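Local coordinates for protein cellulase (glycosyl hydrolase family 5) (PDB 3ZMR) that cleaves the beta-1,4-glucan backbone of xyloglucan internally, with retention of configuration, releasing xyloglucan oligosaccharides, at residues Tyr338-Phe343 with Thr368-Asp373; Glu42-Ser47 with Ile87-Ser92; Ala192-Val197 with Lys242-Arg247. One frame throughout, in Å; residues are numbered along the deposited sequence. Where two conformers were deposited one is given.

In the fold
The three contacts lie along the chain in the order 2, 3, 1. Contact 2 joins the two sheets of the N-terminal BACON domain, away from the sugar-binding cleft. Contacts 1 and 3 both belong to the family 5 catalytic barrel, on opposite sides of the centre of the chain, with contact centres about 38 Å apart. Contact 1 includes Tyr-338, which lines the glucose pocket. Contact 3 pairs two outer helices; its Ile-244 side chain lies about 10 Å from that of the substrate-binding His-216. The centre of contact 2 is about 46 Å from that of contact 1 and about 42 Å from that of contact 3. None of the three touches another.

Contact 1 (Tyr338-Phe343 with Thr368-Asp373); sequences YDPYDF and TGQEGD. With BGC (beta-D-glucopyranose), chain C; GLC (alpha-D-glucopyranose), chain L.
Pro-340, which follows a cis peptide bond, carries this contact by laying its ring against the backbone of Thr-368 and Gly-369. Its CB meets two oxygens of Thr-368: the carbonyl O at 3.5 Å, and the hydroxyl OG1 at 3.9 Å. Next along the ring, CG of Pro-340 faces both carbonyl oxygens, 3.6 Å from Thr-368 O and 3.8 Å from Gly-369 O. At CD the ring reaches Gly-369 O at 3.5 Å. Gly-369 has no side chain, and there is no room for one against Pro-340 CB; this lets the backbones approach closely.

The second segment is braced from within. Gln-370 is bent at chi2 (-57°), which swings its amide back toward Thr-368. Its NE2 gives a nearly straight bond of 3.1 Å to Thr-368 O, arriving above the carbonyl plane. The other end of the amide, OE1, accepts from the backbone N of Gly-357. Gly-369 N donates to Asp-373 OD2 on its anti side. Trp-356 NE1 binds Gly-369 O, so both carbonyls beside the proline ring are used.

Tyr-338 takes no part in this packing and points its hydroxyl end toward the sugar, which approaches the ring obliquely. Its OH lies 3.7 Å from BGC C5 and is hydrogen-bonded to Glu-395, the inferred nucleophile. Glucose overlaps here as two anomers, so finer detail of this approach is doubtful.

Pro-340 is also the N-cap residue of the short helix 341-344, and Tyr-419 of helix 406-429 touches its ring. The arrangement is a pair of packed loops in a (beta/alpha)8 barrel. The first follows strand 331-337 and places Tyr-338, a residue of the sugar pocket, at its start.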
loop_
_atom_site.group_PDB
_atom_site.type_symbol
_atom_site.label_atom_id
_atom_site.label_comp_id
_atom_site.label_asym_id
_atom_site.label_seq_id
_atom_site.Cartn_x
_atom_site.Cartn_y
_atom_site.Cartn_z
ATOM N N TYR A 338 13.674 1.780 -5.568
ATOM C CA TYR A 338 14.860 1.090 -6.106
ATOM C C TYR A 338 15.616 1.911 -7.166
ATOM O O TYR A 338 16.457 1.379 -7.883
ATOM C CB TYR A 338 14.466 -0.264 -6.670
ATOM C CG TYR A 338 14.116 -1.320 -5.650
ATOM C CD1 TYR A 338 15.099 -1.890 -4.860
ATOM C CD2 TYR A 338 12.807 -1.768 -5.491
ATOM C CE1 TYR A 338 14.793 -2.896 -3.959
ATOM C CE2 TYR A 338 12.498 -2.771 -4.600
ATOM C CZ TYR A 338 13.494 -3.348 -3.840
ATOM O OH TYR A 338 13.236 -4.387 -2.970
ATOM N N ASP A 339 15.344 3.210 -7.268
ATOM C CA ASP A 339 16.060 4.036 -8.224
ATOM C C ASP A 339 17.477 4.270 -7.706
ATOM O O ASP A 339 17.685 4.492 -6.519
ATOM C CB ASP A 339 15.384 5.413 -8.423
ATOM C CG ASP A 339 13.970 5.325 -8.997
ATOM O OD1 ASP A 339 13.595 4.282 -9.574
ATOM O OD2 ASP A 339 13.253 6.355 -8.884
ATOM N N PRO A 340 18.480 4.279 -8.604
ATOM C CA PRO A 340 18.397 3.916 -9.999
ATOM C C PRO A 340 18.496 2.402 -10.186
ATOM O O PRO A 340 19.384 1.729 -9.607
ATOM C CB PRO A 340 19.621 4.609 -10.612
ATOM C CG PRO A 340 20.620 4.692 -9.509
ATOM C CD PRO A 340 19.854 4.619 -8.195
ATOM N N TYR A 341 17.557 1.879 -10.957
ATOM C CA TYR A 341 17.397 0.438 -11.165
ATOM C C TYR A 341 18.685 -0.249 -11.670
ATOM O O TYR A 341 19.016 -1.346 -11.223
ATOM C CB TYR A 341 16.264 0.205 -12.169
ATOM C CG TYR A 341 16.094 -1.222 -12.583
ATOM C CD1 TYR A 341 15.410 -2.126 -11.789
ATOM C CD2 TYR A 341 16.610 -1.673 -13.803
ATOM C CE1 TYR A 341 15.250 -3.446 -12.180
ATOM C CE2 TYR A 341 16.440 -2.990 -14.212
ATOM C CZ TYR A 341 15.769 -3.868 -13.395
ATOM O OH TYR A 341 15.621 -5.181 -13.787
ATOM N N ASP A 342 19.417 0.415 -12.560
ATOM C CA ASP A 342 20.623 -0.188 -13.127
ATOM C C ASP A 342 21.784 -0.349 -12.131
ATOM O O ASP A 342 22.696 -1.128 -12.376
ATOM C CB ASP A 342 21.060 0.461 -14.460
ATOM C CG ASP A 342 21.444 1.899 -14.341
ATOM O OD1 ASP A 342 21.349 2.497 -13.247
ATOM O OD2 ASP A 342 21.893 2.445 -15.372
ATOM N N PHE A 343 21.703 0.358 -11.016
ATOM C CA PHE A 343 22.600 0.156 -9.889
ATOM C C PHE A 343 22.042 -0.860 -8.871
ATOM O O PHE A 343 22.697 -1.841 -8.509
ATOM C CB PHE A 343 22.904 1.492 -9.191
ATOM C CG PHE A 343 23.681 1.349 -7.910
ATOM C CD1 PHE A 343 25.013 0.976 -7.910
ATOM C CD2 PHE A 343 23.063 1.574 -6.692
ATOM C CE1 PHE A 343 25.697 0.838 -6.727
ATOM C CE2 PHE A 343 23.747 1.442 -5.499
ATOM C CZ PHE A 343 25.063 1.065 -5.515
ATOM N N THR A 368 20.891 8.581 -13.796
ATOM C CA THR A 368 19.794 9.061 -12.947
ATOM C C THR A 368 20.022 8.519 -11.540
ATOM O O THR A 368 20.936 7.742 -11.301
ATOM C CB THR A 368 18.425 8.548 -13.437
ATOM O OG1 THR A 368 18.364 7.127 -13.335
ATOM C CG2 THR A 368 18.156 8.967 -14.888
ATOM N N GLY A 369 19.162 8.927 -10.624
ATOM C CA GLY A 369 19.120 8.371 -9.287
ATOM C C GLY A 369 20.311 8.650 -8.404
ATOM O O GLY A 369 20.545 7.926 -7.434
ATOM N N GLN A 370 21.049 9.722 -8.717
ATOM C CA GLN A 370 22.088 10.189 -7.838
ATOM C C GLN A 370 21.411 11.057 -6.754
ATOM O O GLN A 370 20.164 11.082 -6.660
ATOM C CB GLN A 370 23.204 10.914 -8.625
ATOM C CG GLN A 370 23.746 10.081 -9.793
ATOM C CD GLN A 370 24.284 8.723 -9.379
ATOM O OE1 GLN A 370 25.326 8.629 -8.750
ATOM N NE2 GLN A 370 23.525 7.673 -9.676
ATOM N N GLU A 371 22.200 11.699 -5.909
ATOM C CA GLU A 371 21.704 12.370 -4.703
ATOM C C GLU A 371 20.523 13.312 -4.947
ATOM O O GLU A 371 19.512 13.265 -4.221
ATOM C CB GLU A 371 22.844 13.118 -3.972
ATOM C CG GLU A 371 23.896 12.238 -3.282
ATOM C CD GLU A 371 25.056 11.821 -4.170
ATOM O OE1 GLU A 371 24.945 11.863 -5.419
ATOM O OE2 GLU A 371 26.091 11.448 -3.588
ATOM N N GLY A 372 20.643 14.180 -5.930
ATOM C CA GLY A 372 19.586 15.140 -6.167
ATOM C C GLY A 372 18.277 14.459 -6.588
ATOM O O GLY A 372 17.192 14.852 -6.173
ATOM N N ASP A 373 18.374 13.450 -7.442
ATOM C CA ASP A 373 17.196 12.709 -7.895
ATOM C C ASP A 373 16.499 11.969 -6.743
ATOM O O ASP A 373 15.267 11.961 -6.657
ATOM C CB ASP A 373 17.542 11.698 -9.002
ATOM C CG ASP A 373 17.721 12.333 -10.378
ATOM O OD1 ASP A 373 17.632 13.582 -10.537
ATOM O OD2 ASP A 373 17.985 11.542 -11.326
HETATM C C2 BGC C . 9.031 -6.889 -5.003
HETATM C C3 BGC C . 10.083 -7.889 -4.495
HETATM C C4 BGC C . 11.300 -7.968 -5.411
HETATM C C5 BGC C . 11.769 -6.514 -5.561
HETATM C C6 BGC C . 13.040 -6.438 -6.390
HETATM C C1 BGC C . 9.545 -5.515 -5.459
HETATM O O2 BGC C . 8.050 -6.694 -3.986
HETATM O O3 BGC C . 9.465 -9.188 -4.388
HETATM O O4 BGC C . 12.288 -8.881 -4.853
HETATM O O5 BGC C . 10.758 -5.702 -6.191
HETATM O O6 BGC C . 12.821 -7.226 -7.572
HETATM C C1 GLC L . 9.957 -5.653 -5.222
HETATM C C2 GLC L . 9.220 -6.952 -4.919
HETATM C C3 GLC L . 10.167 -8.040 -4.411
HETATM C C4 GLC L . 11.301 -8.166 -5.435
HETATM C C5 GLC L . 11.884 -6.786 -5.774
HETATM C C6 GLC L . 13.037 -6.824 -6.773
HETATM O O2 GLC L . 8.179 -6.677 -4.019
HETATM O O3 GLC L . 9.471 -9.279 -4.151
HETATM O O4 GLC L . 12.278 -8.966 -4.827
HETATM O O5 GLC L . 10.872 -5.927 -6.249
HETATM O O6 GLC L . 14.229 -6.934 -6.018
#

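Contact 2 (Glu42-Ser47 with Ile87-Ser92)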
loop_
_atom_site.group_PDB
_atom_site.type_symbol
_atom_site.label_atom_id
_atom_site.label_comp_id
_atom_site.label_asym_id
_atom_site.label_seq_id
_atom_site.Cartn_x
_atom_site.Cartn_y
_atom_site.Cartn_z
ATOM N N GLU A 42 -24.516 22.134 -2.914
ATOM C CA GLU A 42 -23.266 21.663 -2.298
ATOM C C GLU A 42 -22.267 21.215 -3.372
ATOM O O GLU A 42 -22.651 20.584 -4.350
ATOM C CB GLU A 42 -23.514 20.499 -1.327
ATOM C CG GLU A 42 -24.487 20.790 -0.192
ATOM C CD GLU A 42 -23.949 21.770 0.843
ATOM O OE1 GLU A 42 -22.735 22.085 0.850
ATOM O OE2 GLU A 42 -24.753 22.209 1.679
ATOM N N SER A 43 -21.001 21.526 -3.152
ATOM C CA SER A 43 -19.936 21.271 -4.125
ATOM C C SER A 43 -19.694 19.789 -4.364
ATOM O O SER A 43 -19.197 19.419 -5.418
ATOM C CB SER A 43 -18.631 21.954 -3.697
ATOM O OG SER A 43 -18.163 21.451 -2.460
ATOM N N TRP A 44 -20.075 18.946 -3.402
ATOM C CA TRP A 44 -19.869 17.475 -3.537
ATOM C C TRP A 44 -20.974 16.772 -4.346
ATOM O O TRP A 44 -20.893 15.576 -4.647
ATOM C CB TRP A 44 -19.742 16.785 -2.163
ATOM C CG TRP A 44 -20.902 17.042 -1.197
ATOM C CD1 TRP A 44 -20.939 18.003 -0.207
ATOM C CD2 TRP A 44 -22.183 16.377 -1.143
ATOM N NE1 TRP A 44 -22.130 17.955 0.460
ATOM C CE2 TRP A 44 -22.922 16.988 -0.092
ATOM C CE3 TRP A 44 -22.777 15.314 -1.861
ATOM C CZ2 TRP A 44 -24.211 16.587 0.253
ATOM C CZ3 TRP A 44 -24.080 14.910 -1.512
ATOM C CH2 TRP A 44 -24.769 15.544 -0.440
ATOM N N CYS A 45 -22.006 17.523 -4.683
ATOM C CA CYS A 45 -23.114 17.066 -5.490
ATOM C C CYS A 45 -23.113 17.862 -6.800
ATOM O O CYS A 45 -23.249 19.088 -6.809
ATOM C CB CYS A 45 -24.429 17.259 -4.736
ATOM S SG CYS A 45 -25.889 16.699 -5.631
ATOM N N LYS A 46 -22.907 17.156 -7.903
ATOM C CA LYS A 46 -22.798 17.791 -9.215
ATOM C C LYS A 46 -23.868 17.298 -10.183
ATOM O O LYS A 46 -24.231 16.133 -10.200
ATOM C CB LYS A 46 -21.394 17.589 -9.812
ATOM C CG LYS A 46 -20.289 18.404 -9.130
ATOM C CD LYS A 46 -20.520 19.911 -9.225
ATOM C CE LYS A 46 -19.437 20.700 -8.508
ATOM N NZ LYS A 46 -19.855 22.103 -8.237
ATOM N N SER A 47 -24.345 18.224 -10.995
ATOM C CA SER A 47 -25.189 17.942 -12.160
ATOM C C SER A 47 -24.327 17.936 -13.415
ATOM O O SER A 47 -23.452 18.788 -13.592
ATOM C CB SER A 47 -26.289 18.995 -12.328
ATOM O OG SER A 47 -27.023 18.792 -13.516
ATOM N N ILE A 87 -35.021 18.909 -5.905
ATOM C CA ILE A 87 -34.762 17.504 -5.614
ATOM C C ILE A 87 -33.885 17.392 -4.357
ATOM O O ILE A 87 -32.916 18.104 -4.199
ATOM C CB ILE A 87 -34.026 16.859 -6.821
ATOM C CG1 ILE A 87 -34.913 16.879 -8.072
ATOM C CG2 ILE A 87 -33.518 15.457 -6.478
ATOM C CD1 ILE A 87 -34.173 16.624 -9.380
ATOM N N ASN A 88 -34.270 16.493 -3.458
ATOM C CA ASN A 88 -33.456 16.177 -2.278
ATOM C C ASN A 88 -32.400 15.124 -2.648
ATOM O O ASN A 88 -32.713 14.169 -3.363
ATOM C CB ASN A 88 -34.317 15.610 -1.137
ATOM C CG ASN A 88 -35.253 16.656 -0.518
ATOM O OD1 ASN A 88 -34.824 17.741 -0.117
ATOM N ND2 ASN A 88 -36.541 16.320 -0.455
ATOM N N VAL A 89 -31.185 15.323 -2.129
ATOM C CA VAL A 89 -30.093 14.358 -2.206
ATOM C C VAL A 89 -29.557 14.063 -0.810
ATOM O O VAL A 89 -29.158 14.976 -0.075
ATOM C CB VAL A 89 -28.937 14.882 -3.092
ATOM C CG1 VAL A 89 -27.783 13.876 -3.144
ATOM C CG2 VAL A 89 -29.464 15.174 -4.489
ATOM N N LYS A 90 -29.539 12.779 -0.471
ATOM C CA LYS A 90 -29.004 12.323 0.818
ATOM C C LYS A 90 -27.911 11.304 0.517
ATOM O O LYS A 90 -28.114 10.369 -0.254
ATOM C CB LYS A 90 -30.087 11.662 1.669
ATOM C CG LYS A 90 -29.613 11.219 3.054
ATOM C CD LYS A 90 -30.737 10.579 3.862
ATOM C CE LYS A 90 -31.840 11.565 4.186
ATOM N NZ LYS A 90 -32.940 10.895 4.937
ATOM N N GLN A 91 -26.769 11.498 1.156
ATOM C CA GLN A 91 -25.637 10.584 1.046
ATOM C C GLN A 91 -25.232 10.066 2.438
ATOM O O GLN A 91 -24.953 10.846 3.336
ATOM C CB GLN A 91 -24.453 11.252 0.370
ATOM C CG GLN A 91 -23.318 10.269 0.145
ATOM C CD GLN A 91 -22.120 10.844 -0.587
ATOM O OE1 GLN A 91 -21.812 12.039 -0.494
ATOM N NE2 GLN A 91 -21.380 9.959 -1.283
ATOM N N SER A 92 -25.184 8.743 2.576
ATOM C CA SER A 92 -24.853 8.116 3.852
ATOM C C SER A 92 -23.372 8.166 4.180
ATOM O O SER A 92 -22.530 8.458 3.328
ATOM C CB SER A 92 -25.408 6.704 3.968
ATOM O OG SER A 92 -24.961 5.903 2.927
#
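Cys-45 and Val-89 mark the nearest approach of the two backbones, with CA atoms 8.2 Å apart. That spacing is too wide for backbone pairing. The segments belong to two different sheets, and they meet through side chains. Strand 45-47 is at the edge of a three-stranded antiparallel sheet, while strand 85-91 lies within a mixed sheet. A type I turn from Glu-42 to Cys-45 leads into the first strand.

Trp-44 reaches across from this turn. Its CG stands between the backbone N and the carbonyl carbon (chi1 55°), and the indole extends toward the other sheet. Its six-membered ring leads: CZ3 lies 4.2 Å from Val-89 CG1 and 4.1 Å from Gln-91 CB. CE3 is 3.7 Å from Gln-91 OE1, in an oblique approach with the ring and amide planes 31° apart. Glu-42 CB and Cys-45 CB rest over one face of the indole, toward its rim. Beside the indole, Cys-45 SG touches the other branch of Val-89, CG2, at 4.1 Å.

Gln-91 is extended, and its amide is held at both ends. OE1 accepts from Arg-71 NE, and NE2 donates to the carbonyls of Asp-20 and Glu-63. Arg-71 also makes a cation-pi contact with Trp-44, so one arginine serves both sides of the pair.

The chemistry is therefore mainly apolar, as expected between the sheets of a sandwich. The buried amide lies beside the indole with its polar atoms satisfied by other residues, and the tryptophan ring is a neighbour to its oxygen.

Contact 3 (Ala192-Val197 with Lys242-Arg247)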
loop_
_atom_site.group_PDB
_atom_site.type_symbol
_atom_site.label_atom_id
_atom_site.label_comp_id
_atom_site.label_asym_id
_atom_site.label_seq_id
_atom_site.Cartn_x
_atom_site.Cartn_y
_atom_site.Cartn_z
ATOM N N ALA A 192 -2.720 -25.375 8.641
ATOM C CA ALA A 192 -1.328 -25.679 8.968
ATOM C C ALA A 192 -0.352 -24.614 8.432
ATOM O O ALA A 192 0.671 -24.310 9.055
ATOM C CB ALA A 192 -0.971 -27.019 8.378
ATOM N N TRP A 193 -0.690 -24.027 7.292
ATOM C CA TRP A 193 0.118 -22.931 6.742
ATOM C C TRP A 193 -0.065 -21.664 7.571
ATOM O O TRP A 193 0.893 -20.978 7.952
ATOM C CB TRP A 193 -0.284 -22.646 5.309
ATOM C CG TRP A 193 0.494 -21.533 4.697
ATOM C CD1 TRP A 193 0.004 -20.330 4.285
ATOM C CD2 TRP A 193 1.916 -21.489 4.423
ATOM N NE1 TRP A 193 1.020 -19.544 3.785
ATOM C CE2 TRP A 193 2.193 -20.231 3.830
ATOM C CE3 TRP A 193 2.973 -22.396 4.587
ATOM C CZ2 TRP A 193 3.469 -19.867 3.415
ATOM C CZ3 TRP A 193 4.235 -22.042 4.169
ATOM C CH2 TRP A 193 4.481 -20.794 3.599
ATOM N N MET A 194 -1.316 -21.347 7.888
ATOM C CA MET A 194 -1.613 -20.182 8.739
ATOM C C MET A 194 -0.886 -20.313 10.073
ATOM O O MET A 194 -0.382 -19.326 10.636
ATOM C CB MET A 194 -3.117 -20.057 8.988
ATOM C CG MET A 194 -3.928 -19.779 7.744
ATOM S SD MET A 194 -3.428 -18.270 6.899
ATOM C CE MET A 194 -3.611 -17.034 8.171
ATOM N N ASP A 195 -0.812 -21.534 10.599
ATOM C CA ASP A 195 -0.106 -21.755 11.853
ATOM C C ASP A 195 1.374 -21.359 11.739
ATOM O O ASP A 195 1.966 -20.840 12.674
ATOM C CB ASP A 195 -0.140 -23.231 12.285
ATOM C CG ASP A 195 -1.532 -23.747 12.675
ATOM O OD1 ASP A 195 -2.463 -22.950 12.905
ATOM O OD2 ASP A 195 -1.658 -24.997 12.787
ATOM N N LYS A 196 2.003 -21.706 10.613
ATOM C CA LYS A 196 3.436 -21.400 10.403
ATOM C C LYS A 196 3.660 -19.884 10.318
ATOM O O LYS A 196 4.566 -19.328 10.904
ATOM C CB LYS A 196 3.956 -22.081 9.119
ATOM C CG LYS A 196 4.144 -23.586 9.256
ATOM C CD LYS A 196 4.434 -24.243 7.923
ATOM C CE LYS A 196 5.877 -24.062 7.489
ATOM N NZ LYS A 196 6.137 -24.940 6.297
ATOM N N VAL A 197 2.809 -19.229 9.538
ATOM C CA VAL A 197 2.858 -17.772 9.435
ATOM C C VAL A 197 2.686 -17.134 10.844
ATOM O O VAL A 197 3.449 -16.257 11.280
ATOM C CB VAL A 197 1.817 -17.235 8.433
ATOM C CG1 VAL A 197 1.912 -15.710 8.385
ATOM C CG2 VAL A 197 2.024 -17.842 7.040
ATOM N N LYS A 242 -10.194 -11.963 4.614
ATOM C CA LYS A 242 -11.108 -12.302 5.691
ATOM C C LYS A 242 -10.482 -13.365 6.618
ATOM O O LYS A 242 -10.526 -13.287 7.857
ATOM C CB LYS A 242 -12.468 -12.729 5.153
ATOM C CG LYS A 242 -13.473 -13.005 6.252
ATOM C CD LYS A 242 -14.850 -13.315 5.656
ATOM C CE LYS A 242 -15.818 -13.621 6.787
ATOM N NZ LYS A 242 -17.158 -14.044 6.316
ATOM N N GLN A 243 -9.885 -14.382 5.993
ATOM C CA GLN A 243 -9.236 -15.438 6.745
ATOM C C GLN A 243 -8.054 -14.961 7.566
ATOM O O GLN A 243 -7.873 -15.317 8.739
ATOM C CB GLN A 243 -8.751 -16.543 5.821
ATOM C CG GLN A 243 -9.904 -17.300 5.173
ATOM C CD GLN A 243 -9.399 -18.215 4.094
ATOM O OE1 GLN A 243 -8.938 -19.333 4.364
ATOM N NE2 GLN A 243 -9.454 -17.737 2.871
ATOM N N ILE A 244 -7.203 -14.183 6.906
ATOM C CA ILE A 244 -5.994 -13.697 7.579
ATOM C C ILE A 244 -6.367 -12.742 8.738
ATOM O O ILE A 244 -5.859 -12.859 9.874
ATOM C CB ILE A 244 -5.081 -12.971 6.585
ATOM C CG1 ILE A 244 -4.647 -13.908 5.437
ATOM C CG2 ILE A 244 -3.869 -12.376 7.306
ATOM C CD1 ILE A 244 -4.247 -13.141 4.195
ATOM N N ALA A 245 -7.297 -11.820 8.447
ATOM C CA ALA A 245 -7.766 -10.883 9.474
ATOM C C ALA A 245 -8.363 -11.603 10.666
ATOM O O ALA A 245 -8.101 -11.244 11.813
ATOM C CB ALA A 245 -8.771 -9.918 8.866
ATOM N N LEU A 246 -9.167 -12.638 10.415
ATOM C CA LEU A 246 -9.754 -13.400 11.534
ATOM C C LEU A 246 -8.702 -14.136 12.335
ATOM O O LEU A 246 -8.766 -14.185 13.572
ATOM C CB LEU A 246 -10.846 -14.350 11.043
ATOM C CG LEU A 246 -12.182 -13.679 10.621
ATOM C CD1 LEU A 246 -13.121 -14.669 9.957
ATOM C CD2 LEU A 246 -12.851 -13.007 11.810
ATOM N N ARG A 247 -7.714 -14.703 11.654
ATOM C CA ARG A 247 -6.666 -15.433 12.399
ATOM C C ARG A 247 -5.890 -14.484 13.340
ATOM O O ARG A 247 -5.546 -14.859 14.463
ATOM C CB ARG A 247 -5.696 -16.160 11.446
ATOM C CG ARG A 247 -4.463 -16.747 12.128
ATOM C CD ARG A 247 -4.793 -17.849 13.101
ATOM N NE ARG A 247 -5.129 -19.099 12.435
ATOM C CZ ARG A 247 -4.358 -20.202 12.421
ATOM N NH1 ARG A 247 -3.169 -20.222 12.985
ATOM N NH2 ARG A 247 -4.797 -21.288 11.795
#
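Asp-195 OD1 is gripped by both terminal nitrogens of Arg-247. NH1 gives the shorter and straighter bond, 2.8 Å to Asp-195 OD1, and uses the anti lone pair. NH2 donates to the same OD1 at 3.1 Å, with a more bent N-H...O angle of 137°. The oxygen sits close to the guanidinium plane, at the end of the group. The carboxylate itself is turned, its plane 46° from that of the guanidinium. This is an end-on salt bridge to one oxygen. NH1 has a second acidic partner in Glu-198, so the arginine has two acidic partners, which would probably steady its positive charge.

Arg-247 starts with CG anti to its backbone N and then bends at chi2 and chi3. The bends bring one face of the guanidinium over Met-194, whose CB is 3.5 Å from NH2. The two side chains run past each other in opposite directions. In the deposited conformer given for Met-194, CE lies 4.0 Å from Arg-247 CB and 4.3 Å from Ile-244 CG1. Met-194 was deposited in two conformers, so these CE contacts are less certain.

The segment axes pass 11.5 Å apart at -53°, a wide gap that these long side chains span. Helices 191-206 and 227-248 follow barrel strands 170-173 and 210-214, which are adjacent in the sheet. Tyr-177 touches both Met-194 and Ile-244, and Phe-248 at the end of the second helix packs on Met-194 and Val-197. The salt bridge lies beside this buried packing, between two neighbouring helices of the barrel's outer layer.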